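Local coordinates for protein 11S globulin subunit beta (Cucurbita maxima, PDB 2E9Q) that serves as a seed storage protein, a nutrient reservoir of the 11S globulin family built from two cupin domains and assembled into hexamers, at residues A309-L314 against T401-I406; L136-A141 against P315-V320. All coordinates share one frame; numbering follows the deposited sequence.

Contact 1 of 2, residues A309-L314 against T401-I406; sequences ANYHTL and TNDNAI
A single backbone hydrogen bond joins Y311 to D403 between two loops, and the tyrosine meets the same carbonyl a second time with the edge of its ring. Y311 N donates to D403 O over 3.2 Å, approaching in the plane of the carbonyl, and the ring atom CD2 lies 3.4 Å from that same D403 O. In Y311, chi1 at 81° puts CG between the backbone N and the carbonyl carbon; the ring meets D403 O and N404 CB with its CD2-CE2 edge, both near its plane. CE2 touches N404 CB at 3.5 Å; the N404 amide is turned almost perpendicular to the ring, the planes 85° apart. D403 OD1, 3.6 Å from CD2, comes instead from well out of the ring plane. A tyrosine suits this place because its polarised C-H edge can lie against a carbonyl oxygen while its carbon framework packs on the CB of an asparagine.

N310, the residue before, meets the same carbonyl with its CB, 3.3 Å from D403 O, while OD1 turns back to accept from T313 N, three residues on, which forms an Asx motif. An asparagine fits because its short amide can reach the backbone that follows; N310 O in turn accepts from both T313 N and L314 N, bonds that close the turn 310-314. Y311 CZ lies over one face of the H312 ring, toward its rim, 3.3 Å above the plane.

The loops follow strands 304-309 and 393-400 of one antiparallel sheet of the second cupin domain, with strand 323-329 between them. Helix 317-320 flanks the contact, with L317 and R318 against Y311 and R318 also against D403.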
loop_
_atom_site.group_PDB
_atom_site.type_symbol
_atom_site.label_atom_id
_atom_site.label_comp_id
_atom_site.label_asym_id
_atom_site.label_seq_id
_atom_site.Cartn_x
_atom_site.Cartn_y
_atom_site.Cartn_z
ATOM N N ALA A 309 19.404 -2.578 13.412
ATOM C CA ALA A 309 18.240 -2.334 14.234
ATOM C C ALA A 309 17.055 -2.561 13.306
ATOM O O ALA A 309 16.749 -1.717 12.464
ATOM C CB ALA A 309 18.245 -0.910 14.755
ATOM N N ASN A 310 16.419 -3.723 13.425
ATOM C CA ASN A 310 15.255 -4.031 12.601
ATOM C C ASN A 310 14.148 -4.515 13.532
ATOM O O ASN A 310 14.316 -4.504 14.751
ATOM C CB ASN A 310 15.585 -5.087 11.535
ATOM C CG ASN A 310 16.228 -6.343 12.119
ATOM O OD1 ASN A 310 15.939 -6.740 13.254
ATOM N ND2 ASN A 310 17.093 -6.984 11.335
ATOM N N TYR A 311 13.025 -4.941 12.975
ATOM C CA TYR A 311 11.926 -5.364 13.816
ATOM C C TYR A 311 12.266 -6.599 14.652
ATOM O O TYR A 311 11.616 -6.842 15.653
ATOM C CB TYR A 311 10.670 -5.591 12.973
ATOM C CG TYR A 311 10.621 -6.918 12.277
ATOM C CD1 TYR A 311 9.971 -8.010 12.863
ATOM C CD2 TYR A 311 11.236 -7.098 11.044
ATOM C CE1 TYR A 311 9.937 -9.241 12.237
ATOM C CE2 TYR A 311 11.211 -8.330 10.406
ATOM C CZ TYR A 311 10.557 -9.397 11.008
ATOM O OH TYR A 311 10.507 -10.613 10.369
ATOM N N HIS A 312 13.279 -7.364 14.252
ATOM C CA HIS A 312 13.686 -8.537 15.029
ATOM C C HIS A 312 14.337 -8.102 16.342
ATOM O O HIS A 312 14.238 -8.804 17.352
ATOM C CB HIS A 312 14.703 -9.403 14.278
ATOM C CG HIS A 312 14.119 -10.206 13.160
ATOM N ND1 HIS A 312 13.021 -11.021 13.327
ATOM C CD2 HIS A 312 14.478 -10.319 11.859
ATOM C CE1 HIS A 312 12.726 -11.598 12.175
ATOM N NE2 HIS A 312 13.593 -11.188 11.269
ATOM N N THR A 313 15.014 -6.955 16.322
ATOM C CA THR A 313 15.697 -6.447 17.510
ATOM C C THR A 313 14.917 -5.351 18.209
ATOM O O THR A 313 15.146 -5.065 19.380
ATOM C CB THR A 313 17.070 -5.863 17.162
ATOM O OG1 THR A 313 16.903 -4.763 16.261
ATOM C CG2 THR A 313 17.954 -6.915 16.529
ATOM N N LEU A 314 14.016 -4.716 17.478
ATOM C CA LEU A 314 13.210 -3.653 18.039
ATOM C C LEU A 314 11.836 -3.783 17.398
ATOM O O LEU A 314 11.562 -3.191 16.347
ATOM C CB LEU A 314 13.841 -2.292 17.737
ATOM C CG LEU A 314 13.156 -1.043 18.317
ATOM C CD1 LEU A 314 13.232 -1.054 19.842
ATOM C CD2 LEU A 314 13.839 0.205 17.770
ATOM N N THR A 401 13.999 2.003 4.308
ATOM C CA THR A 401 12.572 2.234 4.137
ATOM C C THR A 401 11.790 0.919 4.211
ATOM O O THR A 401 10.845 0.707 3.452
ATOM C CB THR A 401 12.288 2.879 2.788
ATOM O OG1 THR A 401 12.816 2.039 1.761
ATOM C CG2 THR A 401 12.940 4.264 2.702
ATOM N N ASN A 402 12.214 0.029 5.104
ATOM C CA ASN A 402 11.550 -1.254 5.311
ATOM C C ASN A 402 11.868 -1.669 6.757
ATOM O O ASN A 402 12.897 -1.260 7.303
ATOM C CB ASN A 402 12.092 -2.303 4.339
ATOM C CG ASN A 402 11.132 -3.462 4.140
ATOM O OD1 ASN A 402 10.233 -3.398 3.302
ATOM N ND2 ASN A 402 11.307 -4.522 4.919
ATOM N N ASP A 403 11.004 -2.463 7.388
ATOM C CA ASP A 403 11.288 -2.870 8.762
ATOM C C ASP A 403 12.368 -3.939 8.820
ATOM O O ASP A 403 12.853 -4.282 9.894
ATOM C CB ASP A 403 10.021 -3.353 9.498
ATOM C CG ASP A 403 9.422 -4.636 8.917
ATOM O OD1 ASP A 403 10.085 -5.373 8.162
ATOM O OD2 ASP A 403 8.257 -4.920 9.250
ATOM N N ASN A 404 12.762 -4.445 7.657
ATOM C CA ASN A 404 13.785 -5.482 7.598
ATOM C C ASN A 404 14.579 -5.505 6.280
ATOM O O ASN A 404 14.340 -6.352 5.412
ATOM C CB ASN A 404 13.133 -6.849 7.831
ATOM C CG ASN A 404 14.120 -7.987 7.704
ATOM O OD1 ASN A 404 15.174 -7.984 8.346
ATOM N ND2 ASN A 404 13.789 -8.967 6.871
ATOM N N ALA A 405 15.532 -4.589 6.150
ATOM C CA ALA A 405 16.359 -4.490 4.950
ATOM C C ALA A 405 17.250 -5.712 4.740
ATOM O O ALA A 405 18.009 -6.102 5.617
ATOM C CB ALA A 405 17.219 -3.235 5.018
ATOM N N ILE A 406 17.161 -6.307 3.564
ATOM C CA ILE A 406 17.967 -7.475 3.254
ATOM C C ILE A 406 19.017 -7.138 2.204
ATOM O O ILE A 406 18.681 -6.663 1.108
ATOM C CB ILE A 406 17.112 -8.606 2.691
ATOM C CG1 ILE A 406 15.995 -8.963 3.671
ATOM C CG2 ILE A 406 18.005 -9.803 2.375
ATOM C CD1 ILE A 406 14.896 -9.827 3.056
#

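Contact 2 of 2, residues L136-A141 against P315-V320; sequences LLVVPA and PILRQV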
loop_
_atom_site.group_PDB
_atom_site.type_symbol
_atom_site.label_atom_id
_atom_site.label_comp_id
_atom_site.label_asym_id
_atom_site.label_seq_id
_atom_site.Cartn_x
_atom_site.Cartn_y
_atom_site.Cartn_z
ATOM N N LEU A 136 19.181 4.989 18.542
ATOM C CA LEU A 136 18.353 5.117 17.363
ATOM C C LEU A 136 16.972 5.211 17.999
ATOM O O LEU A 136 16.439 4.207 18.494
ATOM C CB LEU A 136 18.467 3.854 16.503
ATOM C CG LEU A 136 17.735 3.776 15.157
ATOM C CD1 LEU A 136 16.235 3.882 15.375
ATOM C CD2 LEU A 136 18.227 4.901 14.233
ATOM N N LEU A 137 16.412 6.415 18.016
ATOM C CA LEU A 137 15.104 6.643 18.604
ATOM C C LEU A 137 14.024 6.501 17.544
ATOM O O LEU A 137 14.254 6.776 16.366
ATOM C CB LEU A 137 15.038 8.049 19.216
ATOM C CG LEU A 137 16.250 8.404 20.088
ATOM C CD1 LEU A 137 16.128 9.823 20.654
ATOM C CD2 LEU A 137 16.349 7.392 21.221
ATOM N N VAL A 138 12.839 6.089 17.970
ATOM C CA VAL A 138 11.724 5.925 17.058
ATOM C C VAL A 138 10.620 6.916 17.410
ATOM O O VAL A 138 10.376 7.197 18.583
ATOM C CB VAL A 138 11.157 4.482 17.140
ATOM C CG1 VAL A 138 9.882 4.350 16.289
ATOM C CG2 VAL A 138 12.217 3.492 16.685
ATOM N N VAL A 139 9.965 7.455 16.389
ATOM C CA VAL A 139 8.861 8.372 16.607
ATOM C C VAL A 139 7.791 8.049 15.574
ATOM O O VAL A 139 7.899 8.451 14.417
ATOM C CB VAL A 139 9.283 9.848 16.443
ATOM C CG1 VAL A 139 8.106 10.756 16.766
ATOM C CG2 VAL A 139 10.453 10.165 17.351
ATOM N N PRO A 140 6.743 7.300 15.973
ATOM C CA PRO A 140 5.677 6.954 15.022
ATOM C C PRO A 140 4.974 8.209 14.534
ATOM O O PRO A 140 5.028 9.258 15.187
ATOM C CB PRO A 140 4.737 6.071 15.844
ATOM C CG PRO A 140 5.643 5.454 16.872
ATOM C CD PRO A 140 6.530 6.630 17.267
ATOM N N ALA A 141 4.304 8.090 13.395
ATOM C CA ALA A 141 3.574 9.205 12.821
ATOM C C ALA A 141 2.399 9.622 13.716
ATOM O O ALA A 141 1.722 8.777 14.294
ATOM C CB ALA A 141 3.063 8.823 11.438
ATOM N N PRO A 315 10.951 -4.578 18.033
ATOM C CA PRO A 315 9.573 -4.877 17.626
ATOM C C PRO A 315 8.779 -3.710 17.055
ATOM O O PRO A 315 8.015 -3.874 16.112
ATOM C CB PRO A 315 8.946 -5.402 18.913
ATOM C CG PRO A 315 10.079 -6.130 19.544
ATOM C CD PRO A 315 11.235 -5.168 19.358
ATOM N N ILE A 316 8.945 -2.534 17.633
ATOM C CA ILE A 316 8.203 -1.380 17.164
ATOM C C ILE A 316 8.471 -1.028 15.682
ATOM O O ILE A 316 7.640 -0.419 15.030
ATOM C CB ILE A 316 8.473 -0.159 18.087
ATOM C CG1 ILE A 316 7.520 0.980 17.744
ATOM C CG2 ILE A 316 9.900 0.292 17.959
ATOM C CD1 ILE A 316 6.079 0.586 17.809
ATOM N N LEU A 317 9.615 -1.434 15.149
ATOM C CA LEU A 317 9.943 -1.137 13.759
ATOM C C LEU A 317 8.948 -1.766 12.784
ATOM O O LEU A 317 8.723 -1.254 11.685
ATOM C CB LEU A 317 11.363 -1.599 13.462
ATOM C CG LEU A 317 12.372 -0.830 14.321
ATOM C CD1 LEU A 317 13.788 -1.238 13.977
ATOM C CD2 LEU A 317 12.171 0.676 14.093
ATOM N N ARG A 318 8.347 -2.874 13.202
ATOM C CA ARG A 318 7.355 -3.565 12.397
ATOM C C ARG A 318 6.201 -2.600 12.120
ATOM O O ARG A 318 5.606 -2.624 11.049
ATOM C CB ARG A 318 6.850 -4.792 13.164
ATOM C CG ARG A 318 5.975 -5.765 12.375
ATOM C CD ARG A 318 5.279 -6.741 13.340
ATOM N NE ARG A 318 4.444 -7.741 12.667
ATOM C CZ ARG A 318 3.564 -8.531 13.286
ATOM N NH1 ARG A 318 3.386 -8.444 14.600
ATOM N NH2 ARG A 318 2.865 -9.422 12.594
ATOM N N GLN A 319 5.892 -1.738 13.084
ATOM C CA GLN A 319 4.802 -0.789 12.911
ATOM C C GLN A 319 5.166 0.438 12.082
ATOM O O GLN A 319 4.325 0.934 11.341
ATOM C CB GLN A 319 4.247 -0.338 14.263
ATOM C CG GLN A 319 2.964 0.497 14.134
ATOM C CD GLN A 319 3.195 2.002 14.274
ATOM O OE1 GLN A 319 2.353 2.817 13.877
ATOM N NE2 GLN A 319 4.334 2.374 14.853
ATOM N N VAL A 320 6.390 0.950 12.201
ATOM C CA VAL A 320 6.753 2.118 11.398
ATOM C C VAL A 320 7.257 1.702 10.017
ATOM O O VAL A 320 7.256 2.500 9.080
ATOM C CB VAL A 320 7.823 3.016 12.088
ATOM C CG1 VAL A 320 7.230 3.653 13.316
ATOM C CG2 VAL A 320 9.038 2.217 12.452
HETATM O O HOH W 1 3.843 5.167 12.215
#
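V138, the principal residue of the strand side, meets three side chains of segment 315-320, where a strand of the first cupin domain's beta-barrel packs against a short helix of the second. Its two methyls divide the work. CG2 reaches L317 CD2 at 3.8 Å, the two side chains crossing at a slant, and also touches I316 CG2, the V138 and I316 side chains running past each other in opposite directions. CG1, placed anti to the backbone N by chi1 of 174°, goes the other way and meets V320 CG1 tip to tip at 4.0 Å. A beta-branched valine suits a strand and offers two methyls at once, while the isoleucine, leucine and valine opposite supply matching apolar ends. L86 of strand 85-91 and L314 also pack on V138.

P140 follows where the strand has ended. Its CA touches V320 CG1, and its ring lies crosswise to the Q319 side chain, with CB 3.8 Å from NE2. Proline is at home here, since a residue beyond the strand needs no N-H for pairing and presents a compact apolar ring. At A141 the contact becomes polar: one water accepts from A141 N at 3.2 Å and donates to Q319 OE1, also at 3.2 Å.

The centres of contacts 1 and 2 lie about 10 Å apart, and they join directly in sequence, since 309-314 runs straight into 315-320. Along the chain the order is 136-141, 309-314, 315-320, 401-406, so the segments alternate. The two contacts also touch: L317 CD1 reaches 3.3 Å from N310 C, and L317 O lies 3.3 Å from D403 CB. Contact 1 lies wholly within the second cupin domain, tying two of its loops together, whereas contact 2 joins that domain to strand 135-139 of the first. The continuous run 310-320, leading from strand 304-309 into helix 317-320, serves both contacts, so the same piece of chain lies in the packing within the second domain and in its contact with the first.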